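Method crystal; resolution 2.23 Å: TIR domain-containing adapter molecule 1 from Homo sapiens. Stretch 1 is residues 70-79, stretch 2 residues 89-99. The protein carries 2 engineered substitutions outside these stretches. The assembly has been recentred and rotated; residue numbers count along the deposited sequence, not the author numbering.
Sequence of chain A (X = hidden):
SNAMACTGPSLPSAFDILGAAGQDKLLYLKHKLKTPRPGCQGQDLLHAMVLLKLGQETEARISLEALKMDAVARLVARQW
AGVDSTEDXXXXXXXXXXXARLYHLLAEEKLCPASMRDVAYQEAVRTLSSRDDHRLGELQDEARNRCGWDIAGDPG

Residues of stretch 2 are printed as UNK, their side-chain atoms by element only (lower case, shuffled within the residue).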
ATOM      1  N   ASP A  70       3.978   9.449  -7.173  1.00 15.57           N
ATOM      2  CA  ASP A  70       4.289   8.728  -5.947  1.00 13.59           C
ATOM      3  C   ASP A  70       5.335   7.621  -6.196  1.00 24.38           C
ATOM      4  O   ASP A  70       5.148   6.746  -7.064  1.00 17.83           O
ATOM      5  CB  ASP A  70       3.028   8.127  -5.330  1.00 15.66           C
ATOM      6  CG  ASP A  70       3.328   7.325  -4.071  1.00 17.93           C
ATOM      7  OD1 ASP A  70       3.633   7.952  -3.040  1.00 27.35           O
ATOM      8  OD2 ASP A  70       3.286   6.081  -4.110  1.00 16.16           O
ATOM      9  N   ALA A  71       6.426   7.675  -5.425  1.00 18.49           N
ATOM     10  CA  ALA A  71       7.592   6.833  -5.648  1.00 20.51           C
ATOM     11  C   ALA A  71       7.261   5.370  -5.444  1.00 20.73           C
ATOM     12  O   ALA A  71       7.769   4.506  -6.175  1.00 16.22           O
ATOM     13  CB  ALA A  71       8.765   7.254  -4.715  1.00 21.32           C
ATOM     14  N   VAL A  72       6.405   5.083  -4.462  1.00 16.82           N
ATOM     15  CA  VAL A  72       6.025   3.700  -4.202  1.00 17.34           C
ATOM     16  C   VAL A  72       5.133   3.193  -5.360  1.00 14.42           C
ATOM     17  O   VAL A  72       5.271   2.044  -5.799  1.00 13.60           O
ATOM     18  CB  VAL A  72       5.342   3.529  -2.821  1.00 10.68           C
ATOM     19  CG1 VAL A  72       4.908   2.082  -2.603  1.00 13.25           C
ATOM     20  CG2 VAL A  72       6.261   3.964  -1.704  1.00  9.64           C
ATOM     21  N   ALA A  73       4.238   4.042  -5.861  1.00 12.68           N
ATOM     22  CA  ALA A  73       3.405   3.644  -7.006  1.00 19.81           C
ATOM     23  C   ALA A  73       4.287   3.343  -8.237  1.00 16.63           C
ATOM     24  O   ALA A  73       3.957   2.472  -9.049  1.00  8.78           O
ATOM     25  CB  ALA A  73       2.381   4.716  -7.339  1.00 11.95           C
ATOM     26  N   ARG A  74       5.394   4.074  -8.354  1.00 13.13           N
ATOM     27  CA  ARG A  74       6.331   3.897  -9.450  1.00 15.30           C
ATOM     28  C   ARG A  74       7.056   2.557  -9.340  1.00 13.53           C
ATOM     29  O   ARG A  74       7.188   1.829 -10.332  1.00 11.33           O
ATOM     30  CB  ARG A  74       7.335   5.048  -9.461  1.00 19.81           C
ATOM     31  CG  ARG A  74       6.776   6.326 -10.013  1.00 16.16           C
ATOM     32  CD  ARG A  74       7.892   7.268 -10.447  1.00 19.02           C
ATOM     33  NE  ARG A  74       8.819   7.631  -9.378  1.00 16.09           N
ATOM     34  CZ  ARG A  74       8.662   8.649  -8.518  1.00 23.83           C
ATOM     35  NH1 ARG A  74       7.579   9.408  -8.537  1.00 16.10           N
ATOM     36  NH2 ARG A  74       9.592   8.892  -7.595  1.00 16.65           N
ATOM     37  N   LEU A  75       7.533   2.252  -8.128  1.00 16.18           N
ATOM     38  CA  LEU A  75       8.142   0.967  -7.826  1.00 13.68           C
ATOM     39  C   LEU A  75       7.185  -0.206  -8.131  1.00 11.42           C
ATOM     40  O   LEU A  75       7.595  -1.235  -8.661  1.00 13.71           O
ATOM     41  CB  LEU A  75       8.550   0.920  -6.359  1.00 15.45           C
ATOM     42  CG  LEU A  75       9.397  -0.317  -5.966  1.00 25.72           C
ATOM     43  CD1 LEU A  75      10.900  -0.070  -6.282  1.00 15.87           C
ATOM     44  CD2 LEU A  75       9.237  -0.710  -4.492  1.00 24.96           C
ATOM     45  N   VAL A  76       5.918  -0.057  -7.753  1.00 13.50           N
ATOM     46  CA  VAL A  76       4.882  -1.056  -8.071  1.00 10.48           C
ATOM     47  C   VAL A  76       4.646  -1.193  -9.584  1.00  9.55           C
ATOM     48  O   VAL A  76       4.549  -2.292 -10.107  1.00 15.77           O
ATOM     49  CB  VAL A  76       3.564  -0.779  -7.319  1.00 11.45           C
ATOM     50  CG1 VAL A  76       2.445  -1.660  -7.872  1.00  7.68           C
ATOM     51  CG2 VAL A  76       3.759  -1.036  -5.825  1.00 19.01           C
ATOM     52  N   ALA A  77       4.616  -0.093 -10.306  1.00  8.02           N
ATOM     53  CA  ALA A  77       4.431  -0.176 -11.742  1.00  8.46           C
ATOM     54  C   ALA A  77       5.548  -0.999 -12.382  1.00 13.30           C
ATOM     55  O   ALA A  77       5.311  -1.822 -13.273  1.00 11.73           O
ATOM     56  CB  ALA A  77       4.419   1.238 -12.345  1.00  6.81           C
ATOM     57  N   ARG A  78       6.779  -0.745 -11.940  1.00 14.37           N
ATOM     58  CA  ARG A  78       7.938  -1.347 -12.552  1.00 12.90           C
ATOM     59  C   ARG A  78       8.112  -2.776 -12.142  1.00 12.26           C
ATOM     60  O   ARG A  78       8.310  -3.625 -12.977  1.00 11.96           O
ATOM     61  CB  ARG A  78       9.201  -0.565 -12.192  1.00 10.42           C
ATOM     62  CG  ARG A  78       9.290   0.756 -12.880  1.00 13.20           C
ATOM     63  CD  ARG A  78      10.187   1.713 -12.103  1.00 13.23           C
ATOM     64  NE  ARG A  78      10.042   3.063 -12.622  1.00 21.58           N
ATOM     65  CZ  ARG A  78      10.533   4.150 -12.045  1.00 24.23           C
ATOM     66  NH1 ARG A  78      11.231   4.053 -10.917  1.00 20.99           N
ATOM     67  NH2 ARG A  78      10.352   5.328 -12.619  1.00 21.76           N
ATOM     68  N   GLN A  79       8.048  -3.050 -10.855  1.00 13.60           N
ATOM     69  CA  GLN A  79       8.435  -4.366 -10.400  1.00 13.75           C
ATOM     70  C   GLN A  79       7.293  -5.355 -10.270  1.00 14.05           C
ATOM     71  O   GLN A  79       7.561  -6.536 -10.152  1.00 11.42           O
ATOM     72  CB  GLN A  79       9.205  -4.234  -9.079  1.00 17.30           C
ATOM     73  CG  GLN A  79      10.485  -3.433  -9.279  1.00 10.87           C
ATOM     74  CD  GLN A  79      11.335  -3.322  -8.060  1.00 12.36           C
ATOM     75  OE1 GLN A  79      10.948  -3.727  -6.981  1.00 14.46           O
ATOM     76  NE2 GLN A  79      12.516  -2.760  -8.230  1.00 13.60           N
ATOM     77  N   UNK A  89      17.832   5.831 -13.776  1.00 31.03           N
ATOM     78  CA  UNK A  89      17.712   5.043 -12.549  1.00 36.81           C
ATOM     79  C   UNK A  89      17.435   5.919 -11.342  1.00 33.42           C
ATOM     80  O   UNK A  89      18.102   6.944 -11.153  1.00 31.66           O
ATOM     81  c   UNK A  89      19.482   4.167 -13.815  1.00 41.98           C
ATOM     82  c   UNK A  89      19.094   4.413 -12.419  1.00 33.14           C
ATOM     83  c   UNK A  89      18.912   5.317 -14.632  1.00 31.44           C
ATOM     84  N   UNK A  90      16.440   5.531 -10.553  1.00 21.47           N
ATOM     85  CA  UNK A  90      16.303   6.073  -9.216  1.00 25.71           C
ATOM     86  C   UNK A  90      16.461   4.923  -8.242  1.00 15.82           C
ATOM     87  O   UNK A  90      16.183   3.772  -8.573  1.00 24.69           O
ATOM     88  c   UNK A  90      12.427   6.656  -8.772  1.00 27.01           C
ATOM     89  o   UNK A  90      12.298   7.113  -7.619  1.00 21.87           O
ATOM     90  c   UNK A  90      13.735   5.951  -9.195  1.00 26.76           C
ATOM     91  c   UNK A  90      14.964   6.808  -9.019  1.00 26.74           C
ATOM     92  o   UNK A  90      11.516   6.705  -9.610  1.00 20.65           O
ATOM     93  N   UNK A  91      16.913   5.248  -7.043  1.00 21.98           N
ATOM     94  CA  UNK A  91      17.087   4.268  -5.996  1.00 19.39           C
ATOM     95  C   UNK A  91      15.713   3.934  -5.411  1.00 23.38           C
ATOM     96  O   UNK A  91      14.843   4.821  -5.346  1.00 18.98           O
ATOM     97  c   UNK A  91      18.034   4.832  -4.931  1.00 27.75           C
ATOM     98  c   UNK A  91      20.283   5.912  -4.389  1.00 33.52           C
ATOM     99  o   UNK A  91      20.187   5.346  -3.277  1.00 32.62           O
ATOM    100  c   UNK A  91      19.382   5.389  -5.496  1.00 24.89           C
ATOM    101  o   UNK A  91      21.073   6.875  -4.610  1.00 27.94           O
ATOM    102  N   UNK A  92      15.506   2.661  -5.007  1.00 24.83           N
ATOM    103  CA  UNK A  92      14.221   2.165  -4.486  1.00 26.17           C
ATOM    104  C   UNK A  92      13.795   3.000  -3.309  1.00 26.75           C
ATOM    105  O   UNK A  92      14.679   3.337  -2.517  1.00 16.07           O
ATOM    106  c   UNK A  92      16.552   1.624  -4.956  1.00 20.72           C
ATOM    107  c   UNK A  92      15.804   0.367  -4.677  1.00 23.70           C
ATOM    108  c   UNK A  92      14.553   0.762  -3.972  1.00 20.27           C
ATOM    109  N   UNK A  93      12.485   3.300  -3.175  1.00 18.32           N
ATOM    110  CA  UNK A  93      11.986   4.120  -2.071  1.00 18.01           C
ATOM    111  C   UNK A  93      11.751   3.266  -0.820  1.00 13.31           C
ATOM    112  O   UNK A  93      11.550   2.040  -0.887  1.00 12.85           O
ATOM    113  c   UNK A  93      10.162   3.405  -3.347  1.00 16.31           C
ATOM    114  c   UNK A  93      10.659   4.602  -2.612  1.00 18.44           C
ATOM    115  c   UNK A  93      11.367   2.754  -3.957  1.00 20.38           C
ATOM    116  N   UNK A  94      11.821   3.932   0.310  1.00 11.40           N
ATOM    117  CA  UNK A  94      11.287   3.455   1.573  1.00 15.98           C
ATOM    118  C   UNK A  94       9.787   3.234   1.374  1.00 15.56           C
ATOM    119  O   UNK A  94       9.091   4.148   0.962  1.00 15.43           O
ATOM    120  o   UNK A  94      10.582   5.164   4.687  1.00 24.83           O
ATOM    121  o   UNK A  94      10.820   2.993   4.252  1.00 21.92           O
ATOM    122  c   UNK A  94      10.913   4.209   3.946  1.00 27.48           C
ATOM    123  c   UNK A  94      11.482   4.561   2.609  1.00 25.60           C
ATOM    124  N   UNK A  95       9.309   2.014   1.631  1.00 19.28           N
ATOM    125  CA  UNK A  95       7.906   1.675   1.401  1.00 14.96           C
ATOM    126  C   UNK A  95       7.118   1.534   2.714  1.00 12.90           C
ATOM    127  O   UNK A  95       5.960   1.157   2.704  1.00  9.91           O
ATOM    128  c   UNK A  95       8.104  -0.918   1.331  1.00  7.35           C
ATOM    129  c   UNK A  95       8.512   0.502  -0.780  1.00  8.67           C
ATOM    130  c   UNK A  95       7.746   0.370   0.528  1.00  8.47           C
ATOM    131  N   UNK A  96       7.725   1.840   3.851  1.00 13.75           N
ATOM    132  CA  UNK A  96       7.162   1.387   5.122  1.00  9.58           C
ATOM    133  C   UNK A  96       5.821   2.078   5.453  1.00 15.03           C
ATOM    134  O   UNK A  96       4.919   1.455   6.033  1.00  8.96           O
ATOM    135  c   UNK A  96       8.185   1.596   6.238  1.00 14.03           C
ATOM    136  o   UNK A  96       8.406   2.988   6.456  1.00 20.80           O
ATOM    137  N   UNK A  97       5.673   3.332   5.027  1.00 11.02           N
ATOM    138  CA  UNK A  97       4.503   4.143   5.356  1.00 14.16           C
ATOM    139  C   UNK A  97       3.351   3.682   4.459  1.00 14.06           C
ATOM    140  O   UNK A  97       2.240   3.451   4.901  1.00  8.73           O
ATOM    141  c   UNK A  97       3.689  10.645   6.904  1.00 18.34           C
ATOM    142  c   UNK A  97       5.040   8.879   5.912  1.00 16.67           C
ATOM    143  c   UNK A  97       4.799   5.642   5.155  1.00  8.96           C
ATOM    144  n   UNK A  97       1.915   7.405   6.768  1.00 14.72           N
ATOM    145  c   UNK A  97       2.629   9.795   7.106  1.00 20.88           C
ATOM    146  c   UNK A  97       3.976   7.985   6.096  1.00 17.10           C
ATOM    147  c   UNK A  97       2.786   8.460   6.694  1.00 18.51           C
ATOM    148  c   UNK A  97       4.879  10.203   6.301  1.00  9.33           C
ATOM    149  c   UNK A  97       2.522   6.288   6.228  1.00 15.99           C
ATOM    150  c   UNK A  97       3.783   6.591   5.800  1.00 14.17           C
ATOM    151  N   UNK A  98       3.653   3.571   3.179  1.00 13.61           N
ATOM    152  CA  UNK A  98       2.744   3.011   2.212  1.00 12.69           C
ATOM    153  C   UNK A  98       2.282   1.637   2.670  1.00 12.17           C
ATOM    154  O   UNK A  98       1.097   1.315   2.651  1.00 11.55           O
ATOM    155  c   UNK A  98       3.445   2.910   0.870  1.00 11.79           C
ATOM    156  N   UNK A  99       3.224   0.812   3.097  1.00 18.03           N
ATOM    157  CA  UNK A  99       2.874  -0.522   3.567  1.00 14.00           C
ATOM    158  C   UNK A  99       1.937  -0.445   4.792  1.00  9.86           C
ATOM    159  O   UNK A  99       0.912  -1.131   4.813  1.00 10.99           O
ATOM    160  c   UNK A  99       4.126  -1.412   3.775  1.00 10.63           C
ATOM    161  c   UNK A  99       3.806  -2.661   4.606  1.00 14.58           C
ATOM    162  c   UNK A  99       4.718  -1.820   2.416  1.00 11.87           C
TER
HETATM  163  O   HOH W   1      11.795   7.916 -11.692  1.00 21.76           O

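Position 89 has three side-chain carbons that close a ring onto the backbone N. It does not touch stretch 1. This is Pro89.

Position 90 has three carbons in a chain, the third carrying two oxygens. One oxygen lies 2.9 Å from NE of Arg74 and 3.0 Å from NH1 of Arg78. The other lies 3.2 Å from NH2 of Arg74. A carboxylate on a chain of this length is Glu90. Its OE2 forms salt bridges with both arginines, lying at the edge of each guanidinium, near its plane. Its OE1 accepts from Arg74 NH2. Water 1 accepts from Arg78 NH2 at 3.1 Å and donates to Glu90 OE2 at 2.4 Å, a short distance.

Position 91 has the same make-up, three carbons and two oxygens, but is out of reach of stretch 1. This is Glu91.

Position 92 has three carbons in a ring closed on its N. Its CB is 4.4 Å from CD1 of Leu75. This is Pro92.

Position 93 repeats the closed three-carbon ring. Its CB is 3.9 Å from CB of Ala71, and its ring also meets Val72 and Leu75. This is Pro93. Its CD is 3.7 Å from Leu75 CD1.

Position 94 has two carbons, the second carrying two oxygens. The CA-to-CB bond points away from stretch 1, but the backbone O is 3.9 Å from CG2 of Val72. This is Asp94.

Position 95 has one carbon carrying two more and no polar side-chain atom. It packs on Val72 and Leu75. This is Val95, whose CG1 is 4.0 Å from Leu75 CD2. It is the N-cap residue of the next helix.

Position 96 has one carbon and one oxygen, with no contact to stretch 1. This is Ser96. Its N and OG make weak hydrogen bonds to Asp94 OD1, both at 3.3 Å.

Position 97 has one carbon, then fused five- and six-membered rings holding one nitrogen. This is Trp97. Its indole leads away from stretch 1, and NE1 is hydrogen-bonded elsewhere in the structure.

Position 98 has a single carbon, 3.9 Å from CG1 of Val72. This is Ala98.

Position 99 is a carbon carrying two carbons, with no contact to stretch 1. This is Val99. Its N bonds to Val95 O at 2.8 Å, a helical turn.

The contact joins two kinds of interaction. Ala71, Val72 and Leu75 offer apolar side chains to Pro92, Pro93, Val95 and Ala98. One helical turn apart, Arg74 and Arg78 converge on Glu90, whose carboxylate anchors the start of the segment to the helix.

Stretch 2, residues 89-99: PEEPPDVSWAV
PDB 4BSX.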